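Local coordinates for protein alanine racemase 1 (Caldanaerobacter subterraneus subsp. tengcongensis MB4, PDB 4Y2W) that belongs to the alanine racemase family and pairs a TIM-barrel N-terminal domain with a C-terminal domain rich in beta strands, two chains forming the assembly, at residues Lys113-Glu118 with Ala126-Lys131; Leu146-Ile151 with Glu195-Lys200; Lys26-Lys31 with Arg240-Arg245. The protein carries 1 engineered substitution. One frame throughout, in Å; residues are numbered along the deposited sequence.

Contact 1: Lys113-Glu118 with Ala126-Lys131; sequences KELEKE and AKVHIK
No ring or amide takes part where Leu115 meets Ala126 and Val128; the contact is made of methyl and methine carbons, and the imidazole of His129 lies on the opposite face of the strand, away from the helix, where it meets the ring of His205 at about 65° and its NE2 bonds to Glu163. Leu115 packs against Ala126 and Val128, alternate residues that point to the same face of the strand. Its CG rests 3.8 Å from Ala126 CB, and both of its methyls sit against that carbon too, CD1 at 3.9 Å and CD2 at 4.0 Å from Ala126 CB. CD2 also meets Val128 CG1 at 3.4 Å, the two side chains sliding past each other in opposite directions. With CG anti to the backbone N (chi1 -180°), Leu115 extends from the helix toward the strand. The contact closes the beta-alpha-beta unit of strand 103-106, helix 109-121 and strand 126-131 within the TIM barrel, with the helix on the outer face. Ile97 and Val98 of helix 94-99 also touch Leu115, and Val106 of the adjoining strand touches Val128.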
loop_
_atom_site.group_PDB
_atom_site.type_symbol
_atom_site.label_atom_id
_atom_site.label_comp_id
_atom_site.label_asym_id
_atom_site.label_seq_id
_atom_site.Cartn_x
_atom_site.Cartn_y
_atom_site.Cartn_z
ATOM N N LYS A 113 -27.325 6.397 21.539
ATOM C CA LYS A 113 -28.162 7.597 21.671
ATOM C C LYS A 113 -27.840 8.627 20.593
ATOM O O LYS A 113 -28.746 9.167 19.956
ATOM C CB LYS A 113 -27.979 8.244 23.049
ATOM C CG LYS A 113 -28.603 7.481 24.210
ATOM C CD LYS A 113 -28.397 8.229 25.521
ATOM C CE LYS A 113 -28.830 7.409 26.730
ATOM N NZ LYS A 113 -30.271 7.032 26.682
ATOM N N GLU A 114 -26.550 8.900 20.409
ATOM C CA GLU A 114 -26.081 9.844 19.387
ATOM C C GLU A 114 -26.479 9.398 17.982
ATOM O O GLU A 114 -26.802 10.229 17.131
ATOM C CB GLU A 114 -24.558 10.016 19.464
ATOM C CG GLU A 114 -24.075 10.778 20.692
ATOM C CD GLU A 114 -22.569 10.691 20.893
ATOM O OE1 GLU A 114 -22.108 10.916 22.033
ATOM O OE2 GLU A 114 -21.841 10.396 19.921
ATOM N N LEU A 115 -26.453 8.091 17.740
ATOM C CA LEU A 115 -26.915 7.551 16.465
ATOM C C LEU A 115 -28.427 7.717 16.325
ATOM O O LEU A 115 -28.906 8.156 15.281
ATOM C CB LEU A 115 -26.519 6.077 16.315
ATOM C CG LEU A 115 -26.938 5.370 15.014
ATOM C CD1 LEU A 115 -26.522 6.153 13.774
ATOM C CD2 LEU A 115 -26.361 3.963 14.970
ATOM N N GLU A 116 -29.167 7.369 17.380
ATOM C CA GLU A 116 -30.633 7.484 17.383
ATOM C C GLU A 116 -31.057 8.914 17.064
ATOM O O GLU A 116 -31.944 9.131 16.241
ATOM C CB GLU A 116 -31.223 7.062 18.738
ATOM C CG GLU A 116 -32.731 6.813 18.704
ATOM C CD GLU A 116 -33.406 6.853 20.069
ATOM O OE1 GLU A 116 -32.797 7.331 21.049
ATOM O OE2 GLU A 116 -34.571 6.408 20.160
ATOM N N LYS A 117 -30.404 9.875 17.713
ATOM C CA LYS A 117 -30.660 11.299 17.498
ATOM C C LYS A 117 -30.637 11.669 16.010
ATOM O O LYS A 117 -31.546 12.338 15.515
ATOM C CB LYS A 117 -29.629 12.129 18.269
ATOM C CG LYS A 117 -29.896 13.626 18.317
ATOM C CD LYS A 117 -28.924 14.316 19.268
ATOM C CE LYS A 117 -28.774 15.804 18.973
ATOM N NZ LYS A 117 -29.985 16.591 19.338
ATOM N N GLU A 118 -29.602 11.214 15.305
ATOM C CA GLU A 118 -29.465 11.464 13.867
ATOM C C GLU A 118 -30.503 10.682 13.049
ATOM O O GLU A 118 -30.973 11.165 12.018
ATOM C CB GLU A 118 -28.045 11.105 13.412
ATOM C CG GLU A 118 -27.691 11.528 11.992
ATOM C CD GLU A 118 -27.637 13.033 11.810
ATOM O OE1 GLU A 118 -27.162 13.736 12.728
ATOM O OE2 GLU A 118 -28.058 13.510 10.736
ATOM N N ALA A 126 -31.887 3.569 11.950
ATOM C CA ALA A 126 -30.497 3.129 11.788
ATOM C C ALA A 126 -30.295 1.697 12.272
ATOM O O ALA A 126 -30.344 1.426 13.475
ATOM C CB ALA A 126 -29.553 4.069 12.528
ATOM N N LYS A 127 -30.066 0.788 11.328
ATOM C CA LYS A 127 -29.773 -0.607 11.651
ATOM C C LYS A 127 -28.458 -0.694 12.423
ATOM O O LYS A 127 -27.504 0.001 12.089
ATOM C CB LYS A 127 -29.695 -1.441 10.369
ATOM C CG LYS A 127 -31.041 -1.636 9.688
ATOM C CD LYS A 127 -30.926 -2.355 8.349
ATOM C CE LYS A 127 -30.699 -1.384 7.200
ATOM N NZ LYS A 127 -30.765 -2.041 5.862
ATOM N N VAL A 128 -28.418 -1.517 13.470
ATOM C CA VAL A 128 -27.196 -1.701 14.261
ATOM C C VAL A 128 -26.986 -3.150 14.674
ATOM O O VAL A 128 -27.945 -3.885 14.914
ATOM C CB VAL A 128 -27.172 -0.832 15.542
ATOM C CG1 VAL A 128 -27.080 0.644 15.192
ATOM C CG2 VAL A 128 -28.385 -1.106 16.417
ATOM N N HIS A 129 -25.716 -3.541 14.749
ATOM C CA HIS A 129 -25.303 -4.855 15.228
ATOM C C HIS A 129 -24.467 -4.662 16.485
ATOM O O HIS A 129 -23.555 -3.837 16.497
ATOM C CB HIS A 129 -24.472 -5.570 14.162
ATOM C CG HIS A 129 -25.285 -6.156 13.051
ATOM N ND1 HIS A 129 -24.844 -7.218 12.294
ATOM C CD2 HIS A 129 -26.517 -5.846 12.579
ATOM C CE1 HIS A 129 -25.760 -7.530 11.396
ATOM N NE2 HIS A 129 -26.787 -6.715 11.549
ATOM N N ILE A 130 -24.733 -5.436 17.509
ATOM C CA ILE A 130 -24.028 -5.281 18.757
ATOM C C ILE A 130 -22.803 -6.179 18.836
ATOM O O ILE A 130 -22.894 -7.352 18.594
ATOM C CB ILE A 130 -24.993 -5.525 19.928
ATOM C CG1 ILE A 130 -26.171 -4.575 19.851
ATOM C CG2 ILE A 130 -24.312 -5.326 21.246
ATOM C CD1 ILE A 130 -25.802 -3.121 19.730
ATOM N N LYS A 131 -21.647 -5.625 19.168
ATOM C CA LYS A 131 -20.439 -6.432 19.253
ATOM C C LYS A 131 -20.152 -6.841 20.655
ATOM O O LYS A 131 -20.174 -6.046 21.559
ATOM C CB LYS A 131 -19.207 -5.757 18.629
ATOM C CG LYS A 131 -17.851 -6.350 19.008
ATOM C CD LYS A 131 -17.229 -7.319 18.009
ATOM C CE LYS A 131 -15.826 -7.777 18.424
ATOM N NZ LYS A 131 -14.646 -7.507 17.543
#

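Contact 2: Leu146-Ile151 with Glu195-Lys200; sequences LAQKEI and EKKRLK
Ile151 and Leu199 meet in the outer helical layer of the TIM barrel, where helix 144-155 packs beside the Schellman motif that ends helix 177-195. Arg198, at positive phi (62°), is the C-prime residue of that motif: Leu199 N returns to Leu194 O, and Arg198 N makes a weak bond to Glu195 O. A type I turn from Glu195 to Arg198 forms part of the same reversal, after which the chain heads for strand 203-208. The reversal brings Leu199 round to face helix 144-155. Its CG stands anti to the backbone N (chi1 -178°), which carries the fork out to the helix, and CD2 comes within 3.9 Å of Ile151 CG2. The two side chains cross at about a right angle, and it is the short gamma branch of the isoleucine that does the touching. Leu152 and Ala155, further along the helix, add to the apolar surroundings of Leu199, while Leu194 packs on Ile151. One turn earlier, toward solvent, the contact becomes polar and looser. Gln148 runs out extended beyond CG toward Lys197, whose chain bends at chi2 (-77°) and again near its end. Their ends make only a loose approach, too long for a hydrogen bond. Within the turn segment, Lys200 doubles back to Glu195, its NZ forming a salt bridge of 3.3 Å with Glu195 OE1. On the helix side, the nearest polar side-chain atom to Lys197 NZ is Gln148 NE2, at 4.0 Å.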
loop_
_atom_site.group_PDB
_atom_site.type_symbol
_atom_site.label_atom_id
_atom_site.label_comp_id
_atom_site.label_asym_id
_atom_site.label_seq_id
_atom_site.Cartn_x
_atom_site.Cartn_y
_atom_site.Cartn_z
ATOM N N LEU A 146 -23.447 -5.244 32.366
ATOM C CA LEU A 146 -23.665 -3.938 31.752
ATOM C C LEU A 146 -24.249 -4.069 30.347
ATOM O O LEU A 146 -25.103 -3.278 29.945
ATOM C CB LEU A 146 -22.342 -3.171 31.677
ATOM C CG LEU A 146 -22.335 -1.847 30.906
ATOM C CD1 LEU A 146 -23.317 -0.865 31.527
ATOM C CD2 LEU A 146 -20.930 -1.261 30.863
ATOM N N ALA A 147 -23.765 -5.058 29.601
ATOM C CA ALA A 147 -24.202 -5.279 28.227
ATOM C C ALA A 147 -25.706 -5.510 28.149
ATOM O O ALA A 147 -26.386 -4.883 27.340
ATOM C CB ALA A 147 -23.454 -6.454 27.615
ATOM N N GLN A 148 -26.221 -6.400 28.993
ATOM C CA GLN A 148 -27.656 -6.704 29.013
ATOM C C GLN A 148 -28.495 -5.455 29.235
ATOM O O GLN A 148 -29.488 -5.242 28.541
ATOM C CB GLN A 148 -27.991 -7.724 30.103
ATOM C CG GLN A 148 -27.511 -9.133 29.807
ATOM C CD GLN A 148 -27.971 -10.141 30.844
ATOM O OE1 GLN A 148 -27.174 -10.931 31.356
ATOM N NE2 GLN A 148 -29.264 -10.122 31.156
ATOM N N LYS A 149 -28.093 -4.636 30.202
ATOM C CA LYS A 149 -28.829 -3.417 30.533
ATOM C C LYS A 149 -28.915 -2.474 29.330
ATOM O O LYS A 149 -30.011 -2.070 28.925
ATOM C CB LYS A 149 -28.176 -2.699 31.719
ATOM C CG LYS A 149 -29.003 -1.553 32.276
ATOM C CD LYS A 149 -28.211 -0.704 33.257
ATOM C CE LYS A 149 -29.037 0.484 33.729
ATOM N NZ LYS A 149 -28.323 1.304 34.746
ATOM N N GLU A 150 -27.758 -2.147 28.758
ATOM C CA GLU A 150 -27.680 -1.189 27.653
ATOM C C GLU A 150 -28.316 -1.721 26.372
ATOM O O GLU A 150 -28.967 -0.975 25.646
ATOM C CB GLU A 150 -26.229 -0.784 27.392
ATOM C CG GLU A 150 -25.588 -0.053 28.563
ATOM C CD GLU A 150 -24.245 0.564 28.223
ATOM O OE1 GLU A 150 -23.658 0.193 27.189
ATOM O OE2 GLU A 150 -23.779 1.428 28.992
ATOM N N ILE A 151 -28.132 -3.010 26.104
ATOM C CA ILE A 151 -28.738 -3.648 24.937
ATOM C C ILE A 151 -30.264 -3.639 25.034
ATOM O O ILE A 151 -30.947 -3.469 24.025
ATOM C CB ILE A 151 -28.210 -5.089 24.746
ATOM C CG1 ILE A 151 -26.748 -5.048 24.291
ATOM C CG2 ILE A 151 -29.037 -5.850 23.718
ATOM C CD1 ILE A 151 -26.015 -6.363 24.434
ATOM N N GLU A 195 -32.827 -13.324 25.610
ATOM C CA GLU A 195 -34.052 -13.977 25.145
ATOM C C GLU A 195 -35.035 -14.225 26.292
ATOM O O GLU A 195 -36.243 -14.291 26.067
ATOM C CB GLU A 195 -33.741 -15.287 24.411
ATOM C CG GLU A 195 -33.108 -15.089 23.035
ATOM C CD GLU A 195 -33.252 -16.298 22.119
ATOM O OE1 GLU A 195 -34.274 -17.014 22.206
ATOM O OE2 GLU A 195 -32.346 -16.528 21.292
ATOM N N LYS A 196 -34.513 -14.358 27.513
ATOM C CA LYS A 196 -35.347 -14.458 28.718
ATOM C C LYS A 196 -36.022 -13.129 29.061
ATOM O O LYS A 196 -37.034 -13.112 29.762
ATOM C CB LYS A 196 -34.526 -14.953 29.917
ATOM C CG LYS A 196 -34.267 -16.451 29.902
ATOM C CD LYS A 196 -33.140 -16.848 30.844
ATOM C CE LYS A 196 -32.796 -18.323 30.689
ATOM N NZ LYS A 196 -31.534 -18.694 31.384
ATOM N N LYS A 197 -35.455 -12.025 28.572
ATOM C CA LYS A 197 -36.089 -10.709 28.666
ATOM C C LYS A 197 -36.868 -10.360 27.389
ATOM O O LYS A 197 -37.068 -9.188 27.084
ATOM C CB LYS A 197 -35.034 -9.636 28.957
ATOM C CG LYS A 197 -34.203 -9.900 30.207
ATOM C CD LYS A 197 -34.969 -9.581 31.485
ATOM C CE LYS A 197 -34.419 -10.347 32.683
ATOM N NZ LYS A 197 -32.939 -10.231 32.830
ATOM N N ARG A 198 -37.305 -11.386 26.655
ATOM C CA ARG A 198 -38.189 -11.235 25.491
ATOM C C ARG A 198 -37.566 -10.423 24.353
ATOM O O ARG A 198 -38.231 -9.585 23.738
ATOM C CB ARG A 198 -39.540 -10.631 25.911
ATOM C CG ARG A 198 -40.170 -11.268 27.147
ATOM C CD ARG A 198 -40.405 -12.765 26.986
ATOM N NE ARG A 198 -41.379 -13.067 25.938
ATOM C CZ ARG A 198 -42.703 -12.995 26.079
ATOM N NH1 ARG A 198 -43.253 -12.621 27.233
ATOM N NH2 ARG A 198 -43.490 -13.298 25.051
ATOM N N LEU A 199 -36.293 -10.697 24.068
ATOM C CA LEU A 199 -35.549 -9.990 23.028
ATOM C C LEU A 199 -34.863 -10.972 22.080
ATOM O O LEU A 199 -33.806 -11.521 22.397
ATOM C CB LEU A 199 -34.515 -9.063 23.668
ATOM C CG LEU A 199 -33.675 -8.209 22.719
ATOM C CD1 LEU A 199 -34.561 -7.296 21.885
ATOM C CD2 LEU A 199 -32.660 -7.406 23.516
ATOM N N LYS A 200 -35.475 -11.188 20.916
ATOM C CA LYS A 200 -34.924 -12.070 19.893
ATOM C C LYS A 200 -34.244 -11.235 18.816
ATOM O O LYS A 200 -34.916 -10.604 17.998
ATOM C CB LYS A 200 -36.029 -12.926 19.263
ATOM C CG LYS A 200 -36.916 -13.662 20.257
ATOM C CD LYS A 200 -36.107 -14.489 21.250
ATOM C CE LYS A 200 -36.995 -15.380 22.109
ATOM N NZ LYS A 200 -37.477 -16.584 21.377
#

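Contact 3: Lys26-Lys31 with Arg240-Arg245; sequences KKIVGK and RKVELR
Lys241 NZ is gripped twice beyond the contact, by a salt bridge to Glu239 and a hydrogen bond to the carbonyl oxygen of Leu213, and its aliphatic chain passes across the end of Ile28. The chi1 of 84° puts Lys241 CG between the backbone N and the carbonyl carbon, and bends at chi3 and chi4 shape the end of the chain, which reaches Glu239 and Leu213. Ile28 CD1 fits against the middle of this chain, 3.6 Å from Lys241 CG and the same distance from Lys241 CD; Lys241 CE is a little further from Ile28 CD1, at 4.1 Å. The second half of the contact is also hydrocarbon packing. Ile28 CG1 lies 3.5 Å from Val242 CG1, and Ile28 CD1 is 3.7 Å from that same Val242 CG1, the two side chains crossing at about a right angle. One isoleucine branch is thus shared between two consecutive residues of the loop. Side chains of the same helix also hold the backbone of the loop: Glu24 receives the N-H of Glu243, His20 NE2 bonds the carbonyl oxygen of Glu243, and Asn21 takes the N-H of Arg245, while Asp16 pairs with the Arg245 guanidinium. Segment 240-245 lies between the last barrel strand, 222-224, and strand 248-260 of the mixed sheet, so the last turn of helix 15-28 packs against the connection between the barrel and the beta-rich part of the alanine racemase fold.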
loop_
_atom_site.group_PDB
_atom_site.type_symbol
_atom_site.label_atom_id
_atom_site.label_comp_id
_atom_site.label_asym_id
_atom_site.label_seq_id
_atom_site.Cartn_x
_atom_site.Cartn_y
_atom_site.Cartn_z
ATOM N N LYS A 26 -21.359 -21.674 0.539
ATOM C CA LYS A 26 -22.770 -22.058 0.649
ATOM C C LYS A 26 -22.967 -23.571 0.822
ATOM O O LYS A 26 -23.906 -24.004 1.490
ATOM C CB LYS A 26 -23.565 -21.559 -0.562
ATOM C CG LYS A 26 -23.779 -20.053 -0.570
ATOM C CD LYS A 26 -24.723 -19.602 -1.679
ATOM C CE LYS A 26 -26.186 -19.805 -1.311
ATOM N NZ LYS A 26 -26.609 -18.976 -0.146
ATOM N N LYS A 27 -22.083 -24.365 0.225
ATOM C CA LYS A 27 -22.135 -25.821 0.364
ATOM C C LYS A 27 -21.833 -26.270 1.794
ATOM O O LYS A 27 -22.431 -27.227 2.279
ATOM C CB LYS A 27 -21.154 -26.491 -0.603
ATOM C CG LYS A 27 -21.497 -26.299 -2.073
ATOM C CD LYS A 27 -20.385 -26.818 -2.974
ATOM C CE LYS A 27 -20.766 -26.727 -4.444
ATOM N NZ LYS A 27 -19.703 -27.261 -5.339
ATOM N N ILE A 28 -20.915 -25.568 2.460
ATOM C CA ILE A 28 -20.494 -25.904 3.827
ATOM C C ILE A 28 -21.570 -25.563 4.859
ATOM O O ILE A 28 -21.815 -26.341 5.783
ATOM C CB ILE A 28 -19.183 -25.171 4.218
ATOM C CG1 ILE A 28 -18.043 -25.525 3.250
ATOM C CG2 ILE A 28 -18.780 -25.493 5.656
ATOM C CD1 ILE A 28 -17.821 -27.011 3.057
ATOM N N VAL A 29 -22.195 -24.396 4.707
ATOM C CA VAL A 29 -23.236 -23.944 5.638
ATOM C C VAL A 29 -24.614 -24.434 5.207
ATOM O O VAL A 29 -24.793 -24.915 4.087
ATOM C CB VAL A 29 -23.266 -22.400 5.778
ATOM C CG1 VAL A 29 -21.877 -21.865 6.102
ATOM C CG2 VAL A 29 -23.823 -21.731 4.525
ATOM N N GLY A 30 -25.587 -24.297 6.103
ATOM C CA GLY A 30 -26.965 -24.690 5.816
ATOM C C GLY A 30 -27.595 -23.833 4.734
ATOM O O GLY A 30 -27.005 -22.850 4.281
ATOM N N LYS A 31 -28.800 -24.206 4.316
ATOM C CA LYS A 31 -29.506 -23.474 3.268
ATOM C C LYS A 31 -30.161 -22.203 3.823
ATOM O O LYS A 31 -30.428 -21.260 3.073
ATOM C CB LYS A 31 -30.547 -24.373 2.594
ATOM C CG LYS A 31 -30.878 -23.966 1.166
ATOM C CD LYS A 31 -31.434 -25.131 0.360
ATOM C CE LYS A 31 -31.553 -24.780 -1.115
ATOM N NZ LYS A 31 -32.548 -23.698 -1.358
ATOM N N ARG A 240 -9.743 -27.444 5.088
ATOM C CA ARG A 240 -9.592 -27.227 3.638
ATOM C C ARG A 240 -10.447 -28.181 2.801
ATOM O O ARG A 240 -10.007 -28.665 1.755
ATOM C CB ARG A 240 -8.113 -27.326 3.204
ATOM C CG ARG A 240 -7.161 -26.436 3.993
ATOM C CD ARG A 240 -5.715 -26.558 3.522
ATOM N NE ARG A 240 -4.849 -25.585 4.199
ATOM C CZ ARG A 240 -4.011 -24.732 3.602
ATOM N NH1 ARG A 240 -3.863 -24.708 2.279
ATOM N NH2 ARG A 240 -3.293 -23.895 4.347
ATOM N N LYS A 241 -11.674 -28.431 3.257
ATOM C CA LYS A 241 -12.585 -29.348 2.563
ATOM C C LYS A 241 -13.208 -28.707 1.311
ATOM O O LYS A 241 -13.781 -29.406 0.469
ATOM C CB LYS A 241 -13.673 -29.860 3.521
ATOM C CG LYS A 241 -14.886 -28.951 3.684
ATOM C CD LYS A 241 -15.818 -29.435 4.791
ATOM C CE LYS A 241 -15.638 -28.657 6.090
ATOM N NZ LYS A 241 -14.262 -28.769 6.651
ATOM N N VAL A 242 -13.100 -27.383 1.207
ATOM C CA VAL A 242 -13.586 -26.637 0.043
ATOM C C VAL A 242 -12.565 -26.639 -1.097
ATOM O O VAL A 242 -11.368 -26.785 -0.862
ATOM C CB VAL A 242 -13.952 -25.179 0.412
ATOM C CG1 VAL A 242 -15.014 -25.160 1.503
ATOM C CG2 VAL A 242 -12.726 -24.381 0.846
ATOM N N GLU A 243 -13.057 -26.474 -2.324
ATOM C CA GLU A 243 -12.210 -26.414 -3.518
ATOM C C GLU A 243 -12.095 -24.972 -4.015
ATOM O O GLU A 243 -12.980 -24.476 -4.712
ATOM C CB GLU A 243 -12.794 -27.289 -4.629
ATOM C CG GLU A 243 -11.896 -27.412 -5.856
ATOM C CD GLU A 243 -12.623 -27.145 -7.167
ATOM O OE1 GLU A 243 -12.004 -26.543 -8.071
ATOM O OE2 GLU A 243 -13.807 -27.528 -7.296
ATOM N N LEU A 244 -10.994 -24.311 -3.666
ATOM C CA LEU A 244 -10.798 -22.908 -4.027
ATOM C C LEU A 244 -10.113 -22.753 -5.381
ATOM O O LEU A 244 -9.274 -23.575 -5.760
ATOM C CB LEU A 244 -9.989 -22.183 -2.945
ATOM C CG LEU A 244 -10.629 -22.144 -1.553
ATOM C CD1 LEU A 244 -9.667 -21.561 -0.525
ATOM C CD2 LEU A 244 -11.936 -21.366 -1.563
ATOM N N ARG A 245 -10.491 -21.696 -6.102
ATOM C CA ARG A 245 -9.841 -21.323 -7.358
ATOM C C ARG A 245 -9.043 -20.035 -7.175
ATOM O O ARG A 245 -9.318 -19.236 -6.280
ATOM C CB ARG A 245 -10.870 -21.159 -8.482
ATOM C CG ARG A 245 -11.707 -22.408 -8.723
ATOM C CD ARG A 245 -12.158 -22.571 -10.169
ATOM N NE ARG A 245 -13.028 -21.490 -10.642
ATOM C CZ ARG A 245 -12.638 -20.436 -11.367
ATOM N NH1 ARG A 245 -11.367 -20.268 -11.729
ATOM N NH2 ARG A 245 -13.540 -19.532 -11.738
#

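Overall arrangement
Contact 1 is fully buried, whereas contacts 2 and 3 are only partly so and each sets a lysine chain beside an apolar pair. Contacts 1 and 2 are neighbours in the barrel: strand 126-131 leads into helix 144-155, and Ile130 CG2 touches Ile151 CD1 at 3.8 Å, which joins strand and helix layers. Contact 1 faces a helix onto its strand; contact 2 joins a helix to the end of the next one. Contact 3 stands apart, its centre about 34 Å from the centres of both others, and links distant parts of the sequence. It adds polar bonds between helix and loop beside a hydrocarbon patch, whereas the touching residues of contact 1 are all apolar.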